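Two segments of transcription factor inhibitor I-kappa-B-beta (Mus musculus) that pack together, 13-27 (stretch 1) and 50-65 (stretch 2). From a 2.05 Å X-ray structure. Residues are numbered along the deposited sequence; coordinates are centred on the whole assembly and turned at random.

Stretch 1 13-27: LHLAVIHQHEPFLDF
Stretch 2 (50-65) HLAAILGEASTVEKLY

How do the two backbones lie against each other? Each stretch is a helix, a tight turn and a second helix, and the two copies stack almost in parallel, as in ankyrin repeats. Helix 13-18 runs beside helix 50-55 at 11° between N-to-C directions, with axes 9.4 Å apart; helix 22-27 runs beside helix 58-65 at 8° and 11.4 Å. Val-17 CA sits 6.3 Å from Ala-52 CA, and Asp-26 CA 8.2 Å from Lys-63 CA, which fixes the register. Together the two sides bury 638 Å².

What fills the space between the first helices? His-14 (chi1 m, chi2 85°) starts sideways to the contact, but its ring reaches in and meets Leu-51 with its edge, CD2 lying 3.4 Å from Leu-51 CD1. Val-17 points straight at the neighbour with chi1 at -40°, and its CG2 packs tightly, 3.2 Å from Leu-51 CB. A compact beta-branched side chain suits this narrow spot, where the backbones come close. Leu-55 (m, t) lays CD1 3.3 Å from Val-17 O. A water oxygen lies 2.7 Å from Val-17 O and 2.6 Å from Glu-57 OE2, placed between the stretches. Ile-18 (m, t) stands sideways and adds its CG1, 4.1 Å from Leu-51 CD1. Leu-51, itself m, t and pointing toward stretch 1, thus touches His-14, Val-17 and Ile-18 in a buried seam, apolar at Val-17 and Ile-18.

How do the turns meet? Gln-20 and Gly-56 both end their helices in Schellman motifs with positive phi, 46° and 67°; the bonds His-21 N to Ala-16 O (2.9 Å) and Glu-57 N to Ala-52 O (3.2 Å) tie the chain back. Glycine suits such a phi, whereas Gln-20 adopts it with a side chain, set m, t. The extended Glu-57 (m, t) brings OE1 to 3.1 Å from Gln-20 CG, a contact without a hydrogen bond.

What locks the second helices together? Glu-22, whose CA-to-CB bond points toward stretch 2, takes chi1 and chi2 m, m and places OE1 3.0 Å from Lys-63 NZ in a salt bridge and OE2 3.0 Å from Thr-60 OG1. Leu-25 (t, p) also points toward stretch 2: CD2 is 3.8 Å from Thr-60 CG2 and 3.9 Å from Lys-63 CD, while CD1 is 4.4 Å from Leu-64 CD2. Thr-60 (m) therefore offers a methyl to the leucine as well as a hydroxyl near the carboxylate. Asp-26 (m) is exposed, its CA-to-CB bond sideways, but its carboxylate comes nearer to stretch 2, so that OD2 accepts a hydrogen bond from Lys-63 NZ at 2.8 Å, the second salt bridge. Lys-63 makes both possible by running m, t, t, t: its aliphatic chain passes Leu-25 before the ammonium group reaches the two acids, one helical turn apart on stretch 1.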

ATOM      1  N   LEU C  13       3.105 -21.150 -17.039  1.00 29.81           N
ATOM      2  CA  LEU C  13       4.223 -20.422 -16.454  1.00 30.66           C
ATOM      3  C   LEU C  13       3.992 -20.210 -14.966  1.00 28.44           C
ATOM      4  O   LEU C  13       4.817 -20.622 -14.151  1.00 27.29           O
ATOM      5  CB  LEU C  13       4.410 -19.064 -17.120  1.00 31.11           C
ATOM      6  CG  LEU C  13       5.593 -18.889 -18.068  1.00 30.51           C
ATOM      7  CD1 LEU C  13       5.869 -17.408 -18.211  1.00 32.01           C
ATOM      8  CD2 LEU C  13       6.831 -19.593 -17.525  1.00 29.46           C
ATOM      9  N   HIS C  14       2.871 -19.575 -14.614  1.00 28.15           N
ATOM     10  CA  HIS C  14       2.554 -19.310 -13.208  1.00 29.17           C
ATOM     11  C   HIS C  14       2.703 -20.574 -12.383  1.00 27.86           C
ATOM     12  O   HIS C  14       3.265 -20.554 -11.286  1.00 28.60           O
ATOM     13  CB  HIS C  14       1.116 -18.795 -13.027  1.00 26.03           C
ATOM     14  CG  HIS C  14       0.862 -17.447 -13.629  1.00 27.52           C
ATOM     15  ND1 HIS C  14       0.520 -17.274 -14.952  1.00 22.68           N
ATOM     16  CD2 HIS C  14       0.895 -16.206 -13.083  1.00 27.33           C
ATOM     17  CE1 HIS C  14       0.349 -15.988 -15.195  1.00 27.06           C
ATOM     18  NE2 HIS C  14       0.571 -15.317 -14.078  1.00 28.84           N
ATOM     19  N   LEU C  15       2.196 -21.677 -12.916  1.00 28.00           N
ATOM     20  CA  LEU C  15       2.259 -22.945 -12.208  1.00 28.94           C
ATOM     21  C   LEU C  15       3.672 -23.504 -12.134  1.00 24.86           C
ATOM     22  O   LEU C  15       3.992 -24.249 -11.214  1.00 24.71           O
ATOM     23  CB  LEU C  15       1.319 -23.963 -12.861  1.00 30.26           C
ATOM     24  CG  LEU C  15      -0.165 -23.584 -12.853  1.00 30.73           C
ATOM     25  CD1 LEU C  15      -0.964 -24.614 -13.632  1.00 32.80           C
ATOM     26  CD2 LEU C  15      -0.659 -23.485 -11.426  1.00 24.17           C
ATOM     27  N   ALA C  16       4.519 -23.150 -13.095  1.00 24.89           N
ATOM     28  CA  ALA C  16       5.892 -23.641 -13.069  1.00 26.85           C
ATOM     29  C   ALA C  16       6.602 -23.030 -11.860  1.00 24.62           C
ATOM     30  O   ALA C  16       7.375 -23.708 -11.189  1.00 23.65           O
ATOM     31  CB  ALA C  16       6.626 -23.271 -14.365  1.00 27.62           C
ATOM     32  N   VAL C  17       6.331 -21.754 -11.580  1.00 22.55           N
ATOM     33  CA  VAL C  17       6.959 -21.093 -10.439  1.00 23.24           C
ATOM     34  C   VAL C  17       6.244 -21.472  -9.142  1.00 23.31           C
ATOM     35  O   VAL C  17       6.886 -21.670  -8.119  1.00 25.82           O
ATOM     36  CB  VAL C  17       6.976 -19.546 -10.605  1.00 24.13           C
ATOM     37  CG1 VAL C  17       7.305 -19.187 -12.048  1.00 21.43           C
ATOM     38  CG2 VAL C  17       5.660 -18.949 -10.197  1.00 29.55           C
ATOM     39  N   ILE C  18       4.916 -21.580  -9.185  1.00 23.70           N
ATOM     40  CA  ILE C  18       4.157 -21.969  -8.000  1.00 24.18           C
ATOM     41  C   ILE C  18       4.679 -23.326  -7.528  1.00 26.04           C
ATOM     42  O   ILE C  18       4.869 -23.543  -6.337  1.00 26.65           O
ATOM     43  CB  ILE C  18       2.660 -22.123  -8.303  1.00 21.09           C
ATOM     44  CG1 ILE C  18       2.041 -20.764  -8.600  1.00 21.45           C
ATOM     45  CG2 ILE C  18       1.955 -22.783  -7.123  1.00 24.18           C
ATOM     46  CD1 ILE C  18       0.737 -20.849  -9.370  1.00 28.17           C
ATOM     47  N   HIS C  19       4.900 -24.234  -8.477  1.00 28.54           N
ATOM     48  CA  HIS C  19       5.402 -25.565  -8.151  1.00 29.38           C
ATOM     49  C   HIS C  19       6.928 -25.650  -8.094  1.00 32.86           C
ATOM     50  O   HIS C  19       7.494 -26.728  -7.909  1.00 32.38           O
ATOM     51  CB  HIS C  19       4.853 -26.598  -9.140  1.00 25.54           C
ATOM     52  CG  HIS C  19       3.411 -26.931  -8.917  1.00 30.07           C
ATOM     53  ND1 HIS C  19       2.385 -26.258  -9.545  1.00 27.87           N
ATOM     54  CD2 HIS C  19       2.823 -27.823  -8.086  1.00 27.13           C
ATOM     55  CE1 HIS C  19       1.227 -26.722  -9.107  1.00 32.89           C
ATOM     56  NE2 HIS C  19       1.466 -27.671  -8.219  1.00 31.06           N
ATOM     57  N   GLN C  20       7.592 -24.510  -8.249  1.00 35.32           N
ATOM     58  CA  GLN C  20       9.046 -24.474  -8.183  1.00 32.52           C
ATOM     59  C   GLN C  20       9.671 -25.593  -9.011  1.00 30.00           C
ATOM     60  O   GLN C  20      10.517 -26.346  -8.521  1.00 26.35           O
ATOM     61  CB  GLN C  20       9.483 -24.597  -6.721  1.00 36.99           C
ATOM     62  CG  GLN C  20       9.010 -23.442  -5.852  1.00 41.33           C
ATOM     63  CD  GLN C  20       9.220 -23.687  -4.372  1.00 42.61           C
ATOM     64  OE1 GLN C  20      10.347 -23.872  -3.911  1.00 47.42           O
ATOM     65  NE2 GLN C  20       8.129 -23.685  -3.617  1.00 43.01           N
ATOM     66  N   HIS C  21       9.252 -25.703 -10.266  1.00 24.87           N
ATOM     67  CA  HIS C  21       9.783 -26.742 -11.144  1.00 28.07           C
ATOM     68  C   HIS C  21      10.733 -26.122 -12.175  1.00 28.17           C
ATOM     69  O   HIS C  21      10.342 -25.823 -13.304  1.00 24.03           O
ATOM     70  CB  HIS C  21       8.632 -27.467 -11.852  1.00 26.76           C
ATOM     71  CG  HIS C  21       9.023 -28.784 -12.448  1.00 30.63           C
ATOM     72  ND1 HIS C  21       8.593 -29.988 -11.935  1.00 34.19           N
ATOM     73  CD2 HIS C  21       9.816 -29.088 -13.503  1.00 27.66           C
ATOM     74  CE1 HIS C  21       9.104 -30.977 -12.647  1.00 35.40           C
ATOM     75  NE2 HIS C  21       9.851 -30.457 -13.605  1.00 38.02           N
ATOM     76  N   GLU C  22      11.985 -25.925 -11.779  1.00 29.68           N
ATOM     77  CA  GLU C  22      12.974 -25.329 -12.668  1.00 30.39           C
ATOM     78  C   GLU C  22      13.038 -25.982 -14.044  1.00 30.86           C
ATOM     79  O   GLU C  22      13.036 -25.291 -15.064  1.00 25.21           O
ATOM     80  CB  GLU C  22      14.255 -25.010 -11.902  1.00 33.29           C
ATOM     81  CG  GLU C  22      14.006 -24.136 -10.686  1.00 43.97           C
ATOM     82  CD  GLU C  22      13.716 -22.693 -11.052  1.00 49.03           C
ATOM     83  OE1 GLU C  22      14.689 -21.951 -11.309  1.00 52.19           O
ATOM     84  OE2 GLU C  22      12.524 -22.299 -11.078  1.00 44.74           O
ATOM     85  N   PRO C  23      13.110 -27.323 -14.090  1.00 28.81           N
ATOM     86  CA  PRO C  23      13.169 -28.036 -15.370  1.00 30.95           C
ATOM     87  C   PRO C  23      12.034 -27.671 -16.324  1.00 28.70           C
ATOM     88  O   PRO C  23      12.277 -27.340 -17.484  1.00 28.67           O
ATOM     89  CB  PRO C  23      13.131 -29.498 -14.941  1.00 30.11           C
ATOM     90  CG  PRO C  23      13.929 -29.461 -13.662  1.00 31.20           C
ATOM     91  CD  PRO C  23      13.327 -28.253 -12.967  1.00 28.79           C
ATOM     92  N   PHE C  24      10.793 -27.728 -15.850  1.00 31.95           N
ATOM     93  CA  PHE C  24       9.673 -27.382 -16.713  1.00 31.04           C
ATOM     94  C   PHE C  24       9.717 -25.889 -17.016  1.00 29.82           C
ATOM     95  O   PHE C  24       9.393 -25.469 -18.129  1.00 27.71           O
ATOM     96  CB  PHE C  24       8.335 -27.758 -16.068  1.00 32.22           C
ATOM     97  CG  PHE C  24       7.170 -27.730 -17.031  1.00 37.03           C
ATOM     98  CD1 PHE C  24       7.252 -28.384 -18.262  1.00 37.96           C
ATOM     99  CD2 PHE C  24       5.993 -27.053 -16.712  1.00 38.89           C
ATOM    100  CE1 PHE C  24       6.180 -28.365 -19.162  1.00 35.17           C
ATOM    101  CE2 PHE C  24       4.915 -27.028 -17.602  1.00 36.60           C
ATOM    102  CZ  PHE C  24       5.010 -27.686 -18.831  1.00 37.14           C
ATOM    103  N   LEU C  25      10.124 -25.085 -16.033  1.00 28.64           N
ATOM    104  CA  LEU C  25      10.221 -23.646 -16.252  1.00 26.54           C
ATOM    105  C   LEU C  25      11.121 -23.417 -17.451  1.00 25.37           C
ATOM    106  O   LEU C  25      10.745 -22.716 -18.389  1.00 24.75           O
ATOM    107  CB  LEU C  25      10.819 -22.927 -15.040  1.00 27.39           C
ATOM    108  CG  LEU C  25      11.176 -21.460 -15.335  1.00 30.08           C
ATOM    109  CD1 LEU C  25       9.955 -20.728 -15.865  1.00 30.80           C
ATOM    110  CD2 LEU C  25      11.708 -20.773 -14.084  1.00 29.18           C
ATOM    111  N   ASP C  26      12.302 -24.033 -17.424  1.00 29.33           N
ATOM    112  CA  ASP C  26      13.267 -23.898 -18.516  1.00 28.40           C
ATOM    113  C   ASP C  26      12.623 -24.249 -19.847  1.00 27.85           C
ATOM    114  O   ASP C  26      12.817 -23.554 -20.853  1.00 23.17           O
ATOM    115  CB  ASP C  26      14.479 -24.801 -18.269  1.00 33.64           C
ATOM    116  CG  ASP C  26      15.361 -24.297 -17.140  1.00 35.77           C
ATOM    117  OD1 ASP C  26      16.350 -24.984 -16.805  1.00 37.83           O
ATOM    118  OD2 ASP C  26      15.072 -23.212 -16.588  1.00 35.70           O
ATOM    119  N   PHE C  27      11.848 -25.329 -19.851  1.00 31.75           N
ATOM    120  CA  PHE C  27      11.159 -25.764 -21.059  1.00 33.32           C
ATOM    121  C   PHE C  27      10.256 -24.637 -21.562  1.00 30.57           C
ATOM    122  O   PHE C  27      10.414 -24.158 -22.685  1.00 28.45           O
ATOM    123  CB  PHE C  27      10.320 -27.008 -20.759  1.00 39.67           C
ATOM    124  CG  PHE C  27       9.491 -27.478 -21.918  1.00 41.95           C
ATOM    125  CD1 PHE C  27      10.095 -27.998 -23.057  1.00 45.09           C
ATOM    126  CD2 PHE C  27       8.104 -27.408 -21.867  1.00 45.08           C
ATOM    127  CE1 PHE C  27       9.325 -28.445 -24.129  1.00 47.99           C
ATOM    128  CE2 PHE C  27       7.326 -27.851 -22.933  1.00 44.99           C
ATOM    129  CZ  PHE C  27       7.937 -28.371 -24.066  1.00 47.42           C
ATOM    130  N   HIS C  50       6.126 -11.739 -10.762  1.00 15.43           N
ATOM    131  CA  HIS C  50       5.551 -11.388  -9.464  1.00 14.26           C
ATOM    132  C   HIS C  50       5.607 -12.586  -8.527  1.00 11.57           C
ATOM    133  O   HIS C  50       5.982 -12.474  -7.358  1.00  9.32           O
ATOM    134  CB  HIS C  50       4.084 -10.974  -9.606  1.00  9.58           C
ATOM    135  CG  HIS C  50       3.871  -9.622 -10.209  1.00 20.99           C
ATOM    136  ND1 HIS C  50       3.052  -9.418 -11.302  1.00 12.73           N
ATOM    137  CD2 HIS C  50       4.299  -8.396  -9.827  1.00 19.62           C
ATOM    138  CE1 HIS C  50       2.981  -8.126 -11.563  1.00 20.90           C
ATOM    139  NE2 HIS C  50       3.729  -7.483 -10.682  1.00 23.46           N
ATOM    140  N   LEU C  51       5.203 -13.737  -9.043  1.00 16.12           N
ATOM    141  CA  LEU C  51       5.208 -14.948  -8.237  1.00 15.01           C
ATOM    142  C   LEU C  51       6.615 -15.296  -7.769  1.00 13.91           C
ATOM    143  O   LEU C  51       6.819 -15.629  -6.610  1.00 15.83           O
ATOM    144  CB  LEU C  51       4.616 -16.111  -9.045  1.00 16.04           C
ATOM    145  CG  LEU C  51       3.128 -15.917  -9.342  1.00 18.05           C
ATOM    146  CD1 LEU C  51       2.617 -17.018 -10.277  1.00 21.55           C
ATOM    147  CD2 LEU C  51       2.361 -15.902  -8.031  1.00 16.05           C
ATOM    148  N   ALA C  52       7.579 -15.211  -8.680  1.00 10.37           N
ATOM    149  CA  ALA C  52       8.963 -15.533  -8.376  1.00 15.84           C
ATOM    150  C   ALA C  52       9.496 -14.577  -7.303  1.00 17.22           C
ATOM    151  O   ALA C  52      10.228 -14.992  -6.395  1.00 17.32           O
ATOM    152  CB  ALA C  52       9.813 -15.428  -9.652  1.00 17.54           C
ATOM    153  N   ALA C  53       9.113 -13.308  -7.409  1.00 13.06           N
ATOM    154  CA  ALA C  53       9.545 -12.295  -6.447  1.00 14.72           C
ATOM    155  C   ALA C  53       9.006 -12.576  -5.045  1.00 12.52           C
ATOM    156  O   ALA C  53       9.731 -12.470  -4.054  1.00 16.45           O
ATOM    157  CB  ALA C  53       9.099 -10.913  -6.905  1.00  9.26           C
ATOM    158  N   ILE C  54       7.736 -12.938  -4.971  1.00 17.18           N
ATOM    159  CA  ILE C  54       7.100 -13.235  -3.702  1.00 15.06           C
ATOM    160  C   ILE C  54       7.784 -14.420  -3.052  1.00 18.68           C
ATOM    161  O   ILE C  54       7.996 -14.433  -1.840  1.00 15.98           O
ATOM    162  CB  ILE C  54       5.590 -13.544  -3.894  1.00 22.15           C
ATOM    163  CG1 ILE C  54       4.840 -12.257  -4.252  1.00 17.67           C
ATOM    164  CG2 ILE C  54       5.003 -14.159  -2.629  1.00 13.00           C
ATOM    165  CD1 ILE C  54       3.456 -12.492  -4.805  1.00 13.74           C
ATOM    166  N   LEU C  55       8.133 -15.415  -3.863  1.00 16.44           N
ATOM    167  CA  LEU C  55       8.782 -16.615  -3.352  1.00 18.47           C
ATOM    168  C   LEU C  55      10.236 -16.364  -2.967  1.00 21.53           C
ATOM    169  O   LEU C  55      10.868 -17.211  -2.329  1.00 21.68           O
ATOM    170  CB  LEU C  55       8.710 -17.738  -4.392  1.00 12.75           C
ATOM    171  CG  LEU C  55       7.317 -18.317  -4.679  1.00 18.39           C
ATOM    172  CD1 LEU C  55       7.410 -19.391  -5.783  1.00 11.60           C
ATOM    173  CD2 LEU C  55       6.728 -18.900  -3.397  1.00 10.49           C
ATOM    174  N   GLY C  56      10.758 -15.204  -3.360  1.00 21.86           N
ATOM    175  CA  GLY C  56      12.133 -14.853  -3.044  1.00 21.22           C
ATOM    176  C   GLY C  56      13.157 -15.732  -3.737  1.00 23.37           C
ATOM    177  O   GLY C  56      14.220 -16.008  -3.182  1.00 21.50           O
ATOM    178  N   GLU C  57      12.850 -16.168  -4.954  1.00 28.63           N
ATOM    179  CA  GLU C  57      13.760 -17.027  -5.715  1.00 26.86           C
ATOM    180  C   GLU C  57      14.594 -16.220  -6.724  1.00 24.29           C
ATOM    181  O   GLU C  57      14.176 -16.016  -7.863  1.00 20.93           O
ATOM    182  CB  GLU C  57      12.943 -18.096  -6.437  1.00 32.58           C
ATOM    183  CG  GLU C  57      12.233 -19.051  -5.492  1.00 34.11           C
ATOM    184  CD  GLU C  57      11.343 -20.047  -6.217  1.00 37.58           C
ATOM    185  OE1 GLU C  57      11.070 -21.122  -5.644  1.00 42.43           O
ATOM    186  OE2 GLU C  57      10.904 -19.755  -7.353  1.00 36.60           O
ATOM    187  N   ALA C  58      15.779 -15.782  -6.300  1.00 21.59           N
ATOM    188  CA  ALA C  58      16.663 -14.965  -7.137  1.00 16.91           C
ATOM    189  C   ALA C  58      17.027 -15.609  -8.456  1.00 20.01           C
ATOM    190  O   ALA C  58      17.164 -14.931  -9.478  1.00 22.28           O
ATOM    191  CB  ALA C  58      17.946 -14.602  -6.360  1.00 13.68           C
ATOM    192  N   SER C  59      17.192 -16.923  -8.442  1.00 18.69           N
ATOM    193  CA  SER C  59      17.544 -17.626  -9.657  1.00 20.23           C
ATOM    194  C   SER C  59      16.368 -17.598 -10.634  1.00 19.60           C
ATOM    195  O   SER C  59      16.538 -17.355 -11.830  1.00 21.68           O
ATOM    196  CB  SER C  59      17.928 -19.066  -9.326  1.00 25.78           C
ATOM    197  OG  SER C  59      18.263 -19.772 -10.497  1.00 31.07           O
ATOM    198  N   THR C  60      15.168 -17.813 -10.116  1.00 18.84           N
ATOM    199  CA  THR C  60      13.974 -17.824 -10.956  1.00 17.80           C
ATOM    200  C   THR C  60      13.637 -16.431 -11.495  1.00 20.18           C
ATOM    201  O   THR C  60      13.124 -16.292 -12.607  1.00 18.80           O
ATOM    202  CB  THR C  60      12.778 -18.388 -10.171  1.00 20.77           C
ATOM    203  OG1 THR C  60      13.109 -19.703  -9.704  1.00 16.58           O
ATOM    204  CG2 THR C  60      11.527 -18.453 -11.055  1.00 20.70           C
ATOM    205  N   VAL C  61      13.947 -15.398 -10.720  1.00 14.86           N
ATOM    206  CA  VAL C  61      13.672 -14.047 -11.156  1.00 10.84           C
ATOM    207  C   VAL C  61      14.586 -13.679 -12.324  1.00 14.29           C
ATOM    208  O   VAL C  61      14.165 -12.969 -13.241  1.00 10.82           O
ATOM    209  CB  VAL C  61      13.852 -13.033  -9.996  1.00  9.96           C
ATOM    210  CG1 VAL C  61      13.880 -11.607 -10.540  1.00  5.26           C
ATOM    211  CG2 VAL C  61      12.697 -13.197  -8.990  1.00  7.12           C
ATOM    212  N   GLU C  62      15.824 -14.174 -12.306  1.00 17.58           N
ATOM    213  CA  GLU C  62      16.769 -13.877 -13.378  1.00 15.13           C
ATOM    214  C   GLU C  62      16.344 -14.507 -14.698  1.00 18.22           C
ATOM    215  O   GLU C  62      16.435 -13.875 -15.751  1.00 19.27           O
ATOM    216  CB  GLU C  62      18.183 -14.353 -13.005  1.00 21.30           C
ATOM    217  CG  GLU C  62      19.230 -14.169 -14.113  1.00 20.71           C
ATOM    218  CD  GLU C  62      20.650 -14.486 -13.653  1.00 16.35           C
ATOM    219  OE1 GLU C  62      20.830 -15.495 -12.940  1.00 18.01           O
ATOM    220  OE2 GLU C  62      21.584 -13.734 -14.006  1.00 12.70           O
ATOM    221  N   LYS C  63      15.888 -15.755 -14.644  1.00 10.62           N
ATOM    222  CA  LYS C  63      15.461 -16.449 -15.856  1.00 14.23           C
ATOM    223  C   LYS C  63      14.342 -15.670 -16.511  1.00 13.79           C
ATOM    224  O   LYS C  63      14.397 -15.357 -17.703  1.00 17.08           O
ATOM    225  CB  LYS C  63      14.980 -17.855 -15.520  1.00 11.36           C
ATOM    226  CG  LYS C  63      16.058 -18.758 -14.975  1.00 14.16           C
ATOM    227  CD  LYS C  63      15.500 -20.159 -14.778  1.00 18.87           C
ATOM    228  CE  LYS C  63      16.557 -21.112 -14.276  1.00 18.50           C
ATOM    229  NZ  LYS C  63      15.932 -22.427 -14.000  1.00 27.59           N
ATOM    230  N   LEU C  64      13.331 -15.336 -15.716  1.00 14.60           N
ATOM    231  CA  LEU C  64      12.192 -14.576 -16.207  1.00 15.84           C
ATOM    232  C   LEU C  64      12.657 -13.220 -16.722  1.00 19.77           C
ATOM    233  O   LEU C  64      12.244 -12.782 -17.801  1.00 20.14           O
ATOM    234  CB  LEU C  64      11.146 -14.417 -15.085  1.00 13.51           C
ATOM    235  CG  LEU C  64      10.570 -15.769 -14.649  1.00 16.57           C
ATOM    236  CD1 LEU C  64       9.763 -15.650 -13.359  1.00 16.76           C
ATOM    237  CD2 LEU C  64       9.705 -16.314 -15.789  1.00 20.75           C
ATOM    238  N   TYR C  65      13.536 -12.568 -15.966  1.00 16.60           N
ATOM    239  CA  TYR C  65      14.049 -11.249 -16.352  1.00 15.95           C
ATOM    240  C   TYR C  65      14.892 -11.375 -17.633  1.00 18.79           C
ATOM    241  O   TYR C  65      14.756 -10.583 -18.569  1.00 20.44           O
ATOM    242  CB  TYR C  65      14.901 -10.672 -15.206  1.00 16.33           C
ATOM    243  CG  TYR C  65      15.300  -9.206 -15.339  1.00 12.38           C
ATOM    244  CD1 TYR C  65      16.469  -8.738 -14.735  1.00 12.27           C
ATOM    245  CD2 TYR C  65      14.499  -8.284 -16.017  1.00 14.40           C
ATOM    246  CE1 TYR C  65      16.831  -7.408 -14.800  1.00 13.34           C
ATOM    247  CE2 TYR C  65      14.855  -6.922 -16.081  1.00  5.50           C
ATOM    248  CZ  TYR C  65      16.025  -6.504 -15.467  1.00 11.60           C
ATOM    249  OH  TYR C  65      16.392  -5.171 -15.487  1.00 15.22           O
TER
HETATM  250  O   HOH W   1       9.547 -21.472  -8.666  1.00 34.64           O
HETATM  251  O   HOH W   2      12.097 -23.171  -7.817  1.00 45.95           O